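Local atomic coordinates of dual specificity protein phosphatase 12 (Homo sapiens, PDB entry 4KI9), a protein that removes phosphate from phosphotyrosine as well as from phosphoserine and phosphothreonine residues of proteins. Residues Leu31-Glu36 and Val93-Ala98. The protein carries 2 engineered substitutions. Sequence-based numbering, arbitrary orientation.
Sequences LTVDSE and VSRSVA. With PO4 (phosphate ion), chain B.
D34 and R95 meet as opposite charges, not as a hydrogen-bonded pair: OD1 of D34 stands 3.2 Å from NH1 of R95, well out of the guanidinium plane, with CG of D34 over one face, and the carboxylate and guanidinium planes are turned 72° apart. The backbone N of S35 holds that same OD1 through a hydrogen bond of 2.8 Å. Behind the charges, V33, on strand 27-34, suits its place by its branching: CG2, anti to its own backbone N, touches CB of R95 at 3.8 Å, while CG1 lies against the backbone of S96. The long arginine chain bends at chi3 (-75°), and its guanidinium presents an edge to the phosphate, NE reaching O2 at 2.7 Å and NH2 reaching O1 at 2.8 Å, both nearly straight. NH1 also bonds to the carbonyl of A56. An alanine in place of R95 would probably leave the phosphate without the two guanidinium donors, NE and NH2, and D34 without its counter-charge. At the N-terminal start of helix 95-108, backbone N-H groups of V93 and S94 point to O3 and that of R95 to O2; A91 N and S89 OG also hold the ion in this catalytic domain's phosphate-binding loop. The bound ion thus probably mimics a substrate phosphoryl group, its negative charge met by the arginine.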
loop_
_atom_site.group_PDB
_atom_site.type_symbol
_atom_site.label_atom_id
_atom_site.label_comp_id
_atom_site.label_asym_id
_atom_site.label_seq_id
_atom_site.Cartn_x
_atom_site.Cartn_y
_atom_site.Cartn_z
ATOM N N LEU A 31 -6.003 -1.364 -6.222
ATOM C CA LEU A 31 -4.580 -1.650 -6.223
ATOM C C LEU A 31 -4.402 -3.012 -5.591
ATOM O O LEU A 31 -4.675 -3.199 -4.404
ATOM C CB LEU A 31 -3.802 -0.598 -5.430
ATOM C CG LEU A 31 -2.270 -0.595 -5.609
ATOM C CD1 LEU A 31 -1.722 0.733 -5.101
ATOM C CD2 LEU A 31 -1.574 -1.732 -4.862
ATOM N N THR A 32 -3.947 -3.956 -6.399
ATOM C CA THR A 32 -3.606 -5.293 -5.933
ATOM C C THR A 32 -2.103 -5.371 -5.649
ATOM O O THR A 32 -1.281 -5.124 -6.530
ATOM C CB THR A 32 -3.970 -6.347 -6.993
ATOM O OG1 THR A 32 -5.371 -6.254 -7.308
ATOM C CG2 THR A 32 -3.627 -7.752 -6.512
ATOM N N VAL A 33 -1.744 -5.688 -4.407
ATOM C CA VAL A 33 -0.351 -5.951 -4.079
ATOM C C VAL A 33 -0.280 -7.382 -3.549
ATOM O O VAL A 33 -0.649 -7.658 -2.414
ATOM C CB VAL A 33 0.237 -4.882 -3.100
ATOM C CG1 VAL A 33 -0.695 -4.641 -1.902
ATOM C CG2 VAL A 33 1.642 -5.267 -2.650
ATOM N N ASP A 34 0.161 -8.298 -4.406
ATOM C CA ASP A 34 -0.024 -9.715 -4.160
ATOM C C ASP A 34 0.828 -10.465 -5.172
ATOM O O ASP A 34 1.477 -9.844 -6.019
ATOM C CB ASP A 34 -1.502 -10.055 -4.360
ATOM C CG ASP A 34 -1.977 -11.197 -3.475
ATOM O OD1 ASP A 34 -1.151 -12.039 -3.088
ATOM O OD2 ASP A 34 -3.191 -11.254 -3.184
ATOM N N SER A 35 0.832 -11.791 -5.091
ATOM C CA SER A 35 1.601 -12.604 -6.029
ATOM C C SER A 35 0.896 -12.763 -7.376
ATOM O O SER A 35 1.536 -13.063 -8.382
ATOM C CB SER A 35 1.882 -13.981 -5.420
ATOM O OG SER A 35 0.669 -14.608 -5.031
ATOM N N GLU A 36 -0.421 -12.557 -7.396
ATOM C CA GLU A 36 -1.207 -12.726 -8.620
ATOM C C GLU A 36 -2.318 -11.696 -8.657
ATOM O O GLU A 36 -2.716 -11.184 -7.613
ATOM C CB GLU A 36 -1.821 -14.130 -8.671
ATOM C CG GLU A 36 -2.858 -14.363 -7.583
ATOM C CD GLU A 36 -3.549 -15.710 -7.691
ATOM O OE1 GLU A 36 -4.768 -15.776 -7.419
ATOM O OE2 GLU A 36 -2.873 -16.702 -8.035
ATOM N N VAL A 93 -3.205 -7.953 5.778
ATOM C CA VAL A 93 -2.450 -7.809 7.027
ATOM C C VAL A 93 -1.053 -7.172 6.882
ATOM O O VAL A 93 -0.596 -6.456 7.774
ATOM C CB VAL A 93 -2.344 -9.190 7.734
ATOM C CG1 VAL A 93 -1.159 -9.253 8.672
ATOM C CG2 VAL A 93 -3.640 -9.506 8.458
ATOM N N SER A 94 -0.392 -7.400 5.747
ATOM C CA SER A 94 1.005 -6.987 5.584
ATOM C C SER A 94 1.262 -6.138 4.326
ATOM O O SER A 94 1.552 -4.957 4.425
ATOM C CB SER A 94 1.922 -8.207 5.591
ATOM O OG SER A 94 3.278 -7.836 5.424
ATOM N N ARG A 95 1.162 -6.738 3.149
ATOM C CA ARG A 95 1.445 -6.004 1.908
ATOM C C ARG A 95 0.522 -4.792 1.695
ATOM O O ARG A 95 0.977 -3.684 1.396
ATOM C CB ARG A 95 1.379 -6.948 0.707
ATOM C CG ARG A 95 2.563 -7.918 0.588
ATOM C CD ARG A 95 2.274 -9.031 -0.436
ATOM N NE ARG A 95 1.349 -10.029 0.095
ATOM C CZ ARG A 95 1.077 -11.198 -0.485
ATOM N NH1 ARG A 95 1.667 -11.530 -1.623
ATOM N NH2 ARG A 95 0.220 -12.043 0.087
ATOM N N SER A 96 -0.779 -4.997 1.858
ATOM C CA SER A 96 -1.733 -3.913 1.655
ATOM C C SER A 96 -1.587 -2.882 2.775
ATOM O O SER A 96 -1.672 -1.680 2.542
ATOM C CB SER A 96 -3.145 -4.481 1.628
ATOM O OG SER A 96 -3.360 -5.270 2.787
ATOM N N VAL A 97 -1.349 -3.365 3.993
ATOM C CA VAL A 97 -1.098 -2.502 5.140
ATOM C C VAL A 97 0.112 -1.582 4.933
ATOM O O VAL A 97 0.049 -0.394 5.234
ATOM C CB VAL A 97 -0.917 -3.346 6.434
ATOM C CG1 VAL A 97 -0.378 -2.495 7.561
ATOM C CG2 VAL A 97 -2.249 -3.982 6.832
ATOM N N ALA A 98 1.208 -2.128 4.411
ATOM C CA ALA A 98 2.381 -1.313 4.079
ATOM C C ALA A 98 2.060 -0.213 3.050
ATOM O O ALA A 98 2.481 0.945 3.195
ATOM C CB ALA A 98 3.517 -2.200 3.579
HETATM P P PO4 B . -0.621 -10.149 3.230
HETATM O O1 PO4 B . -1.277 -11.082 2.239
HETATM O O2 PO4 B . 0.583 -9.499 2.602
HETATM O O3 PO4 B . -1.605 -9.116 3.719
HETATM O O4 PO4 B . -0.123 -10.958 4.410
#